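Local coordinates for L-threonine dehydrogenase (Flavobacterium frigidimaris, PDB 2YY7), which binds NAD and probably catalyses the NAD-dependent oxidation of L-threonine at its 3-hydroxyl, as a member of the short-chain dehydrogenase/reductase superfamily, at residues 74-78 and 93-98; 115-121 and 147-151; 126-132 and 278-284; 167-171 and 238-242. All coordinates share one frame. Residue numbers count along the deposited sequence, not the author numbering.

Interactions 1, 2 and 4 are buried in the Rossmann-type domain and border NAD, whereas interaction 3 joins two loops and is partly buried, its centre about 18 Å from the centre of the chain. Interactions 2 and 4 meet at neighbouring strands of one sheet, 112-118 and 164-174, and are tied by the E151–R169 salt bridge. Interaction 1 packs against interaction 2 through L98 and W115. Their chemistry follows their place: an asparagine bracing a loop in 74-78/93-98, a lysine and a glutamate bonding a strand end in 115-121/147-151, parallel strand pairing in 167-171/238-242, and mostly backbone bonds in 126-132/278-284. Interaction 3 meets interaction 2 through W279 and I283 and interaction 4 at N241, without touching interaction 1.

Interaction 1: residues 74-78 and 93-98; sequences LMAAL and LNMNSL. With NAD (nicotinamide-adenine-dinucleotide), chain E.
N94, on helix 87-106, grips the backbone of L78 at both ends of its carboxamide: L78 N donates to N94 OD1 (3.0 Å) and N94 ND2 to L78 O (3.3 Å). Its chi1 is m and chi2 near 12°. N94 ND2 also bonds S146 of helix 142-161. A water lies between A76 O (3.2 Å) and N94 O (2.9 Å), within hydrogen-bonding distance of each. Within the helix, S97 OG (chi1 p) turns back to L93 O at 2.7 Å. Segment 74-78 leaves strand 71-74 as a loop that kinks at M75 (phi/psi -101/-14) and is extended from A76 on, with A77 near 171/163; A77 CA lies 5.0 Å from N94 CA. This is the strand-to-helix turn of a Rossmann fold, bordering the cofactor: M75 O lies 3.1 Å from NAD C5D, and A76 CB is 3.6 Å from NAD C4A. L93 (t, p) packs CD2 against A77 CA (3.6 Å) and L78 CG (4.1 Å). L74 (t, p) sets CD2 3.5 Å from L98 CA.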
# COMPACT_ATOMS: atom_id res chain seq x y z
N LEU A 74 8.05 17.85 -0.06
CA LEU A 74 8.94 16.69 -0.18
C LEU A 74 8.89 16.12 -1.60
O LEU A 74 8.00 15.34 -1.94
CB LEU A 74 8.54 15.61 0.82
CG LEU A 74 9.26 14.25 0.77
CD1 LEU A 74 10.75 14.42 0.99
CD2 LEU A 74 8.66 13.34 1.82
N MET A 75 9.86 16.51 -2.41
CA MET A 75 9.91 16.08 -3.80
C MET A 75 10.90 14.94 -4.05
O MET A 75 10.86 14.32 -5.10
CB MET A 75 10.28 17.26 -4.69
CG MET A 75 9.47 18.52 -4.39
SD MET A 75 7.68 18.24 -4.48
CE MET A 75 7.40 18.44 -6.24
N ALA A 76 11.77 14.68 -3.08
CA ALA A 76 12.77 13.63 -3.23
C ALA A 76 12.18 12.22 -3.25
O ALA A 76 11.35 11.88 -2.40
CB ALA A 76 13.83 13.74 -2.13
N ALA A 77 12.62 11.42 -4.21
CA ALA A 77 12.17 10.04 -4.37
C ALA A 77 12.72 9.53 -5.70
O ALA A 77 13.15 10.33 -6.52
CB ALA A 77 10.65 9.97 -4.41
N LEU A 78 12.72 8.22 -5.88
CA LEU A 78 13.16 7.63 -7.15
C LEU A 78 11.88 7.42 -7.96
O LEU A 78 10.85 7.02 -7.41
CB LEU A 78 13.87 6.28 -6.92
CG LEU A 78 15.21 6.31 -6.19
CD1 LEU A 78 15.89 4.95 -6.32
CD2 LEU A 78 16.11 7.38 -6.77
N LEU A 93 13.95 5.03 0.41
CA LEU A 93 13.88 6.49 0.25
C LEU A 93 12.45 7.04 0.17
O LEU A 93 12.08 7.94 0.91
CB LEU A 93 14.63 6.92 -1.02
CG LEU A 93 14.46 8.40 -1.41
CD1 LEU A 93 15.12 9.28 -0.36
CD2 LEU A 93 15.08 8.65 -2.78
N ASN A 94 11.67 6.50 -0.75
CA ASN A 94 10.30 6.97 -0.95
C ASN A 94 9.43 6.89 0.30
O ASN A 94 8.65 7.80 0.57
CB ASN A 94 9.65 6.20 -2.10
CG ASN A 94 10.32 6.47 -3.45
OD1 ASN A 94 11.40 7.06 -3.51
ND2 ASN A 94 9.67 6.05 -4.52
N MET A 95 9.56 5.81 1.08
CA MET A 95 8.75 5.66 2.28
C MET A 95 9.29 6.38 3.51
O MET A 95 8.56 7.12 4.18
CB MET A 95 8.57 4.18 2.64
CG MET A 95 7.74 3.37 1.64
SD MET A 95 6.17 4.15 1.21
CE MET A 95 5.29 4.14 2.79
N ASN A 96 10.57 6.16 3.82
CA ASN A 96 11.15 6.76 5.01
C ASN A 96 11.29 8.27 4.98
O ASN A 96 11.20 8.92 6.02
CB ASN A 96 12.49 6.09 5.34
CG ASN A 96 12.31 4.65 5.83
OD1 ASN A 96 11.45 4.38 6.66
ND2 ASN A 96 13.11 3.73 5.30
N SER A 97 11.49 8.85 3.80
CA SER A 97 11.59 10.30 3.71
C SER A 97 10.22 10.88 4.05
O SER A 97 10.11 11.91 4.70
CB SER A 97 12.01 10.73 2.30
OG SER A 97 11.04 10.35 1.33
N LEU A 98 9.16 10.19 3.62
CA LEU A 98 7.80 10.64 3.90
C LEU A 98 7.49 10.51 5.38
O LEU A 98 6.86 11.39 5.97
CB LEU A 98 6.78 9.83 3.09
CG LEU A 98 5.30 10.14 3.34
CD1 LEU A 98 4.99 11.61 3.03
CD2 LEU A 98 4.44 9.23 2.47
PA NAD E . 13.70 14.11 -10.07
O1A NAD E . 13.90 14.94 -11.29
O2A NAD E . 14.27 12.74 -10.13
O5B NAD E . 14.13 14.91 -8.77
C5B NAD E . 14.39 14.25 -7.57
C4B NAD E . 15.35 15.07 -6.75
O4B NAD E . 15.44 14.47 -5.45
C3B NAD E . 16.77 15.10 -7.37
O3B NAD E . 17.25 16.44 -7.53
C2B NAD E . 17.59 14.23 -6.41
O2B NAD E . 18.94 14.64 -6.33
C1B NAD E . 16.82 14.43 -5.09
N9A NAD E . 17.12 13.39 -4.10
C8A NAD E . 17.22 12.02 -4.34
N7A NAD E . 17.53 11.41 -3.19
C5A NAD E . 17.58 12.37 -2.23
C6A NAD E . 17.89 12.30 -0.88
N6A NAD E . 18.26 11.16 -0.34
N1A NAD E . 17.91 13.45 -0.14
C2A NAD E . 17.62 14.68 -0.72
N3A NAD E . 17.34 14.77 -2.06
C4A NAD E . 17.34 13.61 -2.80
O3 NAD E . 12.12 13.88 -9.85
PN NAD E . 10.88 14.87 -10.18
O1N NAD E . 11.17 16.30 -9.80
O2N NAD E . 10.41 14.48 -11.54
O5D NAD E . 9.76 14.31 -9.15
C5D NAD E . 9.60 14.90 -7.85
C4D NAD E . 8.40 14.21 -7.15
O4D NAD E . 7.26 14.25 -7.99
C3D NAD E . 8.63 12.73 -6.86
O3D NAD E . 7.95 12.39 -5.65
C2D NAD E . 7.91 12.03 -7.98
O2D NAD E . 7.63 10.71 -7.59
C1D NAD E . 6.69 12.94 -8.20
N1N NAD E . 6.15 12.74 -9.56
C2N NAD E . 6.86 13.17 -10.66
C3N NAD E . 6.34 12.99 -11.93
C7N NAD E . 7.04 13.55 -13.14
O7N NAD E . 6.47 13.24 -14.36
N7N NAD E . 8.18 14.27 -13.04
C4N NAD E . 5.11 12.34 -12.11
C5N NAD E . 4.38 11.93 -10.98
C6N NAD E . 4.91 12.11 -9.72
O HOH W 1 8.98 10.30 -0.91

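Interaction 2: residues 115-121 and 147-151; sequences WPSSIAV and KQAGE. With NAD (nicotinamide-adenine-dinucleotide), chain E.
Residues 115-118 are extended at the end of strand 112-118, then 119-121 wind into a 3-10 turn, with V121 N bonded to S118 O at 3.0 Å. Segment 147-151 is regular alpha-helix within 142-161, E151 N meeting K147 O at 3.0 Å. The CA atoms of S117 and K147, and those of V121 and Q148, are each 5.4 Å apart. K147 (m, m, t, t) reaches along the strand end, and its NZ donates to P116 O (2.7 Å), NAD O3D (2.9 Å) and a water (3.0 Å), with NAD O2D a weak further acceptor at 3.1 Å. S117 OG (chi1 t) donates to E151 OE1 at 2.6 Å; E151 OE2 forms a salt bridge with R169. W115 (chi1 t, chi2 76°) lays CZ2 3.6 Å from K147 CD and CH2 3.7 Å from G150 CA, where a side chain would clash with the indole. V121 CG1 lies 3.4 Å from K147 CB. S118 OG accepts from A120 N in an ST turn and approaches NAD C5N (3.5 Å). K147, which holds the nicotinamide ribose, and Y143, four residues earlier and also bonded to NAD, match the YxxxK motif of short-chain dehydrogenases.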
# COMPACT_ATOMS: atom_id res chain seq x y z
N TRP A 115 3.14 16.56 -0.59
CA TRP A 115 3.85 15.36 -0.99
C TRP A 115 3.11 14.85 -2.23
O TRP A 115 1.92 14.56 -2.17
CB TRP A 115 3.80 14.31 0.12
CG TRP A 115 4.34 12.99 -0.34
CD1 TRP A 115 5.65 12.65 -0.51
CD2 TRP A 115 3.58 11.86 -0.76
NE1 TRP A 115 5.75 11.38 -1.02
CE2 TRP A 115 4.49 10.87 -1.18
CE3 TRP A 115 2.20 11.58 -0.82
CZ2 TRP A 115 4.08 9.62 -1.66
CZ3 TRP A 115 1.79 10.34 -1.30
CH2 TRP A 115 2.72 9.38 -1.71
N PRO A 116 3.81 14.75 -3.36
CA PRO A 116 3.14 14.28 -4.57
C PRO A 116 3.11 12.77 -4.74
O PRO A 116 4.08 12.07 -4.43
CB PRO A 116 3.93 14.95 -5.67
CG PRO A 116 5.35 14.82 -5.14
CD PRO A 116 5.19 15.20 -3.67
N SER A 117 1.97 12.28 -5.21
CA SER A 117 1.80 10.87 -5.50
C SER A 117 1.99 10.83 -7.01
O SER A 117 2.60 11.75 -7.58
CB SER A 117 0.39 10.40 -5.14
OG SER A 117 0.23 9.02 -5.42
N SER A 118 1.47 9.80 -7.66
CA SER A 118 1.60 9.67 -9.10
C SER A 118 0.52 8.78 -9.70
O SER A 118 -0.11 7.98 -9.00
CB SER A 118 2.98 9.08 -9.44
OG SER A 118 3.06 8.69 -10.79
N ILE A 119 0.31 8.91 -11.00
CA ILE A 119 -0.67 8.08 -11.69
C ILE A 119 -0.17 6.64 -11.62
O ILE A 119 -0.88 5.70 -11.98
CB ILE A 119 -0.82 8.47 -13.17
CG1 ILE A 119 0.57 8.54 -13.83
CG2 ILE A 119 -1.57 9.80 -13.29
CD1 ILE A 119 0.54 8.68 -15.35
N ALA A 120 1.06 6.47 -11.14
CA ALA A 120 1.66 5.14 -11.01
C ALA A 120 0.99 4.32 -9.91
O ALA A 120 1.27 3.13 -9.77
CB ALA A 120 3.16 5.27 -10.73
N VAL A 121 0.13 4.96 -9.12
CA VAL A 121 -0.58 4.25 -8.06
C VAL A 121 -1.64 3.31 -8.64
O VAL A 121 -2.15 2.41 -7.96
CB VAL A 121 -1.27 5.22 -7.06
CG1 VAL A 121 -0.23 6.09 -6.38
CG2 VAL A 121 -2.29 6.09 -7.79
N LYS A 147 4.03 4.85 -3.66
CA LYS A 147 3.11 5.98 -3.73
C LYS A 147 1.75 5.62 -3.11
O LYS A 147 1.12 6.45 -2.47
CB LYS A 147 2.92 6.43 -5.18
CG LYS A 147 4.16 7.09 -5.79
CD LYS A 147 4.60 8.32 -4.98
CE LYS A 147 5.65 9.13 -5.71
NZ LYS A 147 6.07 10.33 -4.92
N GLN A 148 1.31 4.38 -3.30
CA GLN A 148 0.04 3.97 -2.74
C GLN A 148 0.12 3.92 -1.21
O GLN A 148 -0.75 4.45 -0.52
CB GLN A 148 -0.37 2.59 -3.26
CG GLN A 148 -1.64 2.09 -2.61
CD GLN A 148 -2.08 0.76 -3.16
OE1 GLN A 148 -1.34 -0.22 -3.11
NE2 GLN A 148 -3.30 0.72 -3.68
N ALA A 149 1.18 3.30 -0.69
CA ALA A 149 1.37 3.22 0.76
C ALA A 149 1.55 4.63 1.31
O ALA A 149 1.10 4.94 2.42
CB ALA A 149 2.60 2.37 1.08
N GLY A 150 2.20 5.49 0.52
CA GLY A 150 2.41 6.86 0.94
C GLY A 150 1.07 7.54 1.13
O GLY A 150 0.85 8.21 2.14
N GLU A 151 0.17 7.39 0.16
CA GLU A 151 -1.17 7.98 0.24
C GLU A 151 -1.91 7.50 1.48
O GLU A 151 -2.51 8.29 2.20
CB GLU A 151 -2.00 7.62 -1.00
CG GLU A 151 -1.52 8.24 -2.30
CD GLU A 151 -2.51 8.05 -3.44
OE1 GLU A 151 -2.16 8.38 -4.59
OE2 GLU A 151 -3.64 7.57 -3.18
PA NAD E . 13.70 14.11 -10.07
O1A NAD E . 13.90 14.94 -11.29
O2A NAD E . 14.27 12.74 -10.13
O5B NAD E . 14.13 14.91 -8.77
C5B NAD E . 14.39 14.25 -7.57
C4B NAD E . 15.35 15.07 -6.75
O4B NAD E . 15.44 14.47 -5.45
C3B NAD E . 16.77 15.10 -7.37
O3B NAD E . 17.25 16.44 -7.53
C2B NAD E . 17.59 14.23 -6.41
O2B NAD E . 18.94 14.64 -6.33
C1B NAD E . 16.82 14.43 -5.09
N9A NAD E . 17.12 13.39 -4.10
C8A NAD E . 17.22 12.02 -4.34
N7A NAD E . 17.53 11.41 -3.19
C5A NAD E . 17.58 12.37 -2.23
C6A NAD E . 17.89 12.30 -0.88
N6A NAD E . 18.26 11.16 -0.34
N1A NAD E . 17.91 13.45 -0.14
C2A NAD E . 17.62 14.68 -0.72
N3A NAD E . 17.34 14.77 -2.06
C4A NAD E . 17.34 13.61 -2.80
O3 NAD E . 12.12 13.88 -9.85
PN NAD E . 10.88 14.87 -10.18
O1N NAD E . 11.17 16.30 -9.80
O2N NAD E . 10.41 14.48 -11.54
O5D NAD E . 9.76 14.31 -9.15
C5D NAD E . 9.60 14.90 -7.85
C4D NAD E . 8.40 14.21 -7.15
O4D NAD E . 7.26 14.25 -7.99
C3D NAD E . 8.63 12.73 -6.86
O3D NAD E . 7.95 12.39 -5.65
C2D NAD E . 7.91 12.03 -7.98
O2D NAD E . 7.63 10.71 -7.59
C1D NAD E . 6.69 12.94 -8.20
N1N NAD E . 6.15 12.74 -9.56
C2N NAD E . 6.86 13.17 -10.66
C3N NAD E . 6.34 12.99 -11.93
C7N NAD E . 7.04 13.55 -13.14
O7N NAD E . 6.47 13.24 -14.36
N7N NAD E . 8.18 14.27 -13.04
C4N NAD E . 5.11 12.34 -12.11
C5N NAD E . 4.38 11.93 -10.98
C6N NAD E . 4.91 12.11 -9.72
O HOH W 2 7.56 9.04 -2.65

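Interaction 3: residues 126-132 and 278-284; sequences TPKENTP and SWPASID
T126 begins the contact by resting its CG2 4.0 Å from P280 CG, while its hydroxyl bonds I136 O. After P127, K128 turns its carbonyl toward the second loop, where K128 O accepts from two consecutive amides, A281 N (2.6 Å) and S282 N (3.2 Å); the CA atoms of K128 and P280 are just 3.9 Å apart. K128 NZ folds back to donate weakly to W279 O (3.3 Å) and also bonds D277 O. E129 (t, p) curls round so that its OE1 receives the S282 hydroxyl, OG, at 2.6 Å. The same OG, on the p rotamer, accepts from N130 N at 2.8 Å. N130 has left-handed helical phi/psi (48/49), which bends the chain sharply before T131. T131 and I283 then form a single beta bridge, CA to CA 4.6 Å, with T131 N to S282 O at 3.1 Å and D284 N to T131 O at 2.9 Å. T131 OG1 bonds P127 O (2.9 Å) and closes this loop, and T131 CB meets I283 CD1 at 3.6 Å. The contact thus joins the loop between strand 112-118 and helix 142-161 to that between helices 272-276 and 286-292, with W279 and I283 packing on strand 211-215.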
# COMPACT_ATOMS: atom_id res chain seq x y z
N THR A 126 -7.07 -1.30 -13.16
CA THR A 126 -7.69 0.01 -13.03
C THR A 126 -8.30 0.43 -14.36
O THR A 126 -7.64 0.32 -15.40
CB THR A 126 -6.66 1.08 -12.63
OG1 THR A 126 -6.09 0.75 -11.36
CG2 THR A 126 -7.31 2.44 -12.55
N PRO A 127 -9.56 0.91 -14.37
CA PRO A 127 -10.20 1.35 -15.61
C PRO A 127 -9.23 2.29 -16.34
O PRO A 127 -8.64 3.17 -15.72
CB PRO A 127 -11.45 2.08 -15.12
CG PRO A 127 -11.83 1.26 -13.91
CD PRO A 127 -10.48 1.05 -13.22
N LYS A 128 -9.07 2.10 -17.64
CA LYS A 128 -8.11 2.91 -18.39
C LYS A 128 -8.54 4.29 -18.89
O LYS A 128 -7.69 5.13 -19.18
CB LYS A 128 -7.56 2.08 -19.56
CG LYS A 128 -7.21 0.65 -19.16
CD LYS A 128 -6.21 0.00 -20.10
CE LYS A 128 -4.79 0.34 -19.70
NZ LYS A 128 -4.36 -0.35 -18.45
N GLU A 129 -9.84 4.53 -18.98
CA GLU A 129 -10.31 5.83 -19.45
C GLU A 129 -11.07 6.59 -18.37
O GLU A 129 -11.90 6.03 -17.66
CB GLU A 129 -11.20 5.65 -20.69
CG GLU A 129 -11.22 6.87 -21.59
CD GLU A 129 -9.90 7.10 -22.32
OE1 GLU A 129 -9.55 8.28 -22.55
OE2 GLU A 129 -9.23 6.11 -22.69
N ASN A 130 -10.77 7.88 -18.24
CA ASN A 130 -11.40 8.72 -17.22
C ASN A 130 -11.39 8.04 -15.85
O ASN A 130 -12.41 7.95 -15.17
CB ASN A 130 -12.85 9.05 -17.63
CG ASN A 130 -12.92 9.83 -18.93
OD1 ASN A 130 -12.62 9.30 -20.00
ND2 ASN A 130 -13.32 11.09 -18.85
N THR A 131 -10.22 7.55 -15.46
CA THR A 131 -10.05 6.87 -14.18
C THR A 131 -10.61 7.72 -13.05
O THR A 131 -10.24 8.89 -12.89
CB THR A 131 -8.57 6.59 -13.90
OG1 THR A 131 -8.01 5.88 -15.00
CG2 THR A 131 -8.42 5.76 -12.63
N PRO A 132 -11.52 7.15 -12.24
CA PRO A 132 -12.15 7.84 -11.10
C PRO A 132 -11.18 8.10 -9.95
O PRO A 132 -10.13 7.47 -9.85
CB PRO A 132 -13.26 6.88 -10.68
CG PRO A 132 -13.51 6.04 -11.91
CD PRO A 132 -12.12 5.82 -12.43
N SER A 278 0.47 -0.84 -17.71
CA SER A 278 -0.25 -1.09 -16.46
C SER A 278 -0.93 0.17 -15.94
O SER A 278 -1.60 0.13 -14.90
CB SER A 278 0.70 -1.65 -15.39
OG SER A 278 1.48 -0.62 -14.82
N TRP A 279 -0.77 1.29 -16.65
CA TRP A 279 -1.38 2.55 -16.24
C TRP A 279 -2.56 2.96 -17.12
O TRP A 279 -2.70 2.49 -18.24
CB TRP A 279 -0.37 3.70 -16.27
CG TRP A 279 0.79 3.58 -15.35
CD1 TRP A 279 0.94 2.69 -14.33
CD2 TRP A 279 1.96 4.40 -15.35
NE1 TRP A 279 2.14 2.91 -13.68
CE2 TRP A 279 2.78 3.96 -14.29
CE3 TRP A 279 2.39 5.48 -16.14
CZ2 TRP A 279 4.01 4.55 -14.00
CZ3 TRP A 279 3.62 6.07 -15.85
CH2 TRP A 279 4.41 5.60 -14.79
N PRO A 280 -3.42 3.86 -16.60
CA PRO A 280 -4.60 4.36 -17.32
C PRO A 280 -4.18 5.22 -18.51
O PRO A 280 -3.02 5.60 -18.63
CB PRO A 280 -5.32 5.20 -16.26
CG PRO A 280 -4.91 4.55 -14.97
CD PRO A 280 -3.44 4.30 -15.20
N ALA A 281 -5.14 5.53 -19.38
CA ALA A 281 -4.86 6.35 -20.55
C ALA A 281 -5.24 7.81 -20.27
O ALA A 281 -4.56 8.73 -20.73
CB ALA A 281 -5.65 5.83 -21.76
N SER A 282 -6.32 8.00 -19.51
CA SER A 282 -6.80 9.34 -19.15
C SER A 282 -7.36 9.33 -17.73
O SER A 282 -7.83 8.30 -17.25
CB SER A 282 -7.89 9.78 -20.14
OG SER A 282 -8.99 8.90 -20.08
N ILE A 283 -7.32 10.49 -17.07
CA ILE A 283 -7.76 10.61 -15.68
C ILE A 283 -8.92 11.59 -15.42
O ILE A 283 -8.97 12.67 -16.01
CB ILE A 283 -6.56 11.08 -14.80
CG1 ILE A 283 -5.40 10.08 -14.91
CG2 ILE A 283 -7.00 11.27 -13.35
CD1 ILE A 283 -5.67 8.73 -14.29
N ASP A 284 -9.84 11.21 -14.54
CA ASP A 284 -10.96 12.07 -14.17
C ASP A 284 -10.59 12.81 -12.89
O ASP A 284 -10.56 12.21 -11.81
CB ASP A 284 -12.24 11.25 -13.93
CG ASP A 284 -13.42 12.11 -13.48
OD1 ASP A 284 -14.52 11.55 -13.28
OD2 ASP A 284 -13.26 13.34 -13.33

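Interaction 4: residues 167-171 and 238-242; sequences SIRYP and SSYNL. With NAD (nicotinamide-adenine-dinucleotide), chain E.
L242 (t, p) is the apolar centre: its CD2 lies 3.8 Å from I168 CD1 and 4.2 Å from Y170 CD1, meeting that ring at its edge. Beside it I168 CG2 packs 4.1 Å from Y240 CB, these side chains sharing the sheet face covered by helix 216-228. The strands run parallel, with end-to-end directions 38° apart, and I168 pairs with Y240 at a CA separation of 4.4 Å. Y240 N donates to S167 O (3.0 Å) and R169 N to Y240 O (2.7 Å), bracketing I168, whose CA makes a CH···O contact to Y240 O (3.4 Å). Beyond this the strands part as R169 centres an inverse gamma turn; a water bridges the gap, donating to R169 O (2.6 Å) and accepting from L242 N (2.9 Å). At the start of the pairing S239 OG donates to S167 OG (2.7 Å), which also bonds W115 O. On the other face R169 (m, t, t) extends NH1 to N241 OD1 (2.9 Å), and its NH2 forms a salt bridge with E151. The buried arginine's charge is thus balanced by E151, with N241 and Q133 as further acceptors, while Y170 O approaches NAD C5N at 3.3 Å.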
# COMPACT_ATOMS: atom_id res chain seq x y z
N SER A 167 -1.80 16.33 -1.19
CA SER A 167 -1.17 15.60 -2.27
C SER A 167 -1.96 15.56 -3.57
O SER A 167 -3.18 15.71 -3.58
CB SER A 167 -0.90 14.16 -1.82
OG SER A 167 -0.24 13.41 -2.84
N ILE A 168 -1.24 15.37 -4.67
CA ILE A 168 -1.85 15.24 -5.99
C ILE A 168 -1.11 14.15 -6.76
O ILE A 168 0.11 13.98 -6.63
CB ILE A 168 -1.83 16.57 -6.80
CG1 ILE A 168 -0.42 17.14 -6.88
CG2 ILE A 168 -2.76 17.59 -6.15
CD1 ILE A 168 -0.38 18.52 -7.52
N ARG A 169 -1.86 13.39 -7.55
CA ARG A 169 -1.29 12.32 -8.35
C ARG A 169 -0.89 12.90 -9.71
O ARG A 169 -1.65 12.82 -10.67
CB ARG A 169 -2.32 11.20 -8.51
CG ARG A 169 -2.72 10.51 -7.20
CD ARG A 169 -4.00 9.67 -7.37
NE ARG A 169 -4.39 8.97 -6.14
CZ ARG A 169 -5.63 8.58 -5.86
NH1 ARG A 169 -6.62 8.82 -6.72
NH2 ARG A 169 -5.89 7.97 -4.71
N TYR A 170 0.30 13.51 -9.78
CA TYR A 170 0.77 14.10 -11.04
C TYR A 170 0.79 13.09 -12.19
O TYR A 170 1.20 11.94 -12.02
CB TYR A 170 2.22 14.59 -10.96
CG TYR A 170 2.59 15.70 -10.01
CD1 TYR A 170 1.93 16.94 -10.02
CD2 TYR A 170 3.68 15.55 -9.16
CE1 TYR A 170 2.38 18.00 -9.21
CE2 TYR A 170 4.13 16.59 -8.36
CZ TYR A 170 3.49 17.81 -8.39
OH TYR A 170 3.97 18.82 -7.58
N PRO A 171 0.33 13.50 -13.39
CA PRO A 171 0.39 12.55 -14.50
C PRO A 171 1.82 12.71 -15.04
O PRO A 171 2.65 13.31 -14.35
CB PRO A 171 -0.68 13.07 -15.47
CG PRO A 171 -0.75 14.52 -15.18
CD PRO A 171 -0.62 14.59 -13.67
N SER A 238 -5.75 11.64 0.97
CA SER A 238 -4.87 10.62 0.43
C SER A 238 -4.12 11.41 -0.64
O SER A 238 -3.05 11.96 -0.39
CB SER A 238 -5.68 9.47 -0.18
OG SER A 238 -6.72 9.96 -1.02
N SER A 239 -4.71 11.50 -1.83
CA SER A 239 -4.12 12.28 -2.93
C SER A 239 -5.19 12.52 -3.99
O SER A 239 -6.02 11.65 -4.26
CB SER A 239 -2.92 11.56 -3.54
OG SER A 239 -2.22 12.42 -4.43
N TYR A 240 -5.15 13.70 -4.59
CA TYR A 240 -6.12 14.08 -5.62
C TYR A 240 -5.73 13.66 -7.03
O TYR A 240 -4.57 13.77 -7.43
CB TYR A 240 -6.28 15.61 -5.65
CG TYR A 240 -7.25 16.18 -4.64
CD1 TYR A 240 -8.60 16.30 -4.94
CD2 TYR A 240 -6.80 16.63 -3.40
CE1 TYR A 240 -9.50 16.86 -4.03
CE2 TYR A 240 -7.69 17.19 -2.48
CZ TYR A 240 -9.03 17.30 -2.81
OH TYR A 240 -9.90 17.86 -1.91
N ASN A 241 -6.70 13.15 -7.78
CA ASN A 241 -6.46 12.81 -9.17
C ASN A 241 -6.22 14.20 -9.76
O ASN A 241 -6.80 15.18 -9.29
CB ASN A 241 -7.71 12.18 -9.81
CG ASN A 241 -7.64 10.66 -9.89
OD1 ASN A 241 -6.70 10.04 -9.40
ND2 ASN A 241 -8.64 10.06 -10.52
N LEU A 242 -5.36 14.30 -10.76
CA LEU A 242 -5.06 15.58 -11.39
C LEU A 242 -4.86 15.34 -12.89
O LEU A 242 -4.08 14.47 -13.28
CB LEU A 242 -3.78 16.18 -10.79
CG LEU A 242 -3.47 17.63 -11.18
CD1 LEU A 242 -4.32 18.57 -10.34
CD2 LEU A 242 -1.99 17.93 -10.96
PA NAD E . 13.70 14.11 -10.07
O1A NAD E . 13.90 14.94 -11.29
O2A NAD E . 14.27 12.74 -10.13
O5B NAD E . 14.13 14.91 -8.77
C5B NAD E . 14.39 14.25 -7.57
C4B NAD E . 15.35 15.07 -6.75
O4B NAD E . 15.44 14.47 -5.45
C3B NAD E . 16.77 15.10 -7.37
O3B NAD E . 17.25 16.44 -7.53
C2B NAD E . 17.59 14.23 -6.41
O2B NAD E . 18.94 14.64 -6.33
C1B NAD E . 16.82 14.43 -5.09
N9A NAD E . 17.12 13.39 -4.10
C8A NAD E . 17.22 12.02 -4.34
N7A NAD E . 17.53 11.41 -3.19
C5A NAD E . 17.58 12.37 -2.23
C6A NAD E . 17.89 12.30 -0.88
N6A NAD E . 18.26 11.16 -0.34
N1A NAD E . 17.91 13.45 -0.14
C2A NAD E . 17.62 14.68 -0.72
N3A NAD E . 17.34 14.77 -2.06
C4A NAD E . 17.34 13.61 -2.80
O3 NAD E . 12.12 13.88 -9.85
PN NAD E . 10.88 14.87 -10.18
O1N NAD E . 11.17 16.30 -9.80
O2N NAD E . 10.41 14.48 -11.54
O5D NAD E . 9.76 14.31 -9.15
C5D NAD E . 9.60 14.90 -7.85
C4D NAD E . 8.40 14.21 -7.15
O4D NAD E . 7.26 14.25 -7.99
C3D NAD E . 8.63 12.73 -6.86
O3D NAD E . 7.95 12.39 -5.65
C2D NAD E . 7.91 12.03 -7.98
O2D NAD E . 7.63 10.71 -7.59
C1D NAD E . 6.69 12.94 -8.20
N1N NAD E . 6.15 12.74 -9.56
C2N NAD E . 6.86 13.17 -10.66
C3N NAD E . 6.34 12.99 -11.93
C7N NAD E . 7.04 13.55 -13.14
O7N NAD E . 6.47 13.24 -14.36
N7N NAD E . 8.18 14.27 -13.04
C4N NAD E . 5.11 12.34 -12.11
C5N NAD E . 4.38 11.93 -10.98
C6N NAD E . 4.91 12.11 -9.72
O HOH W 3 -3.78 12.18 -11.97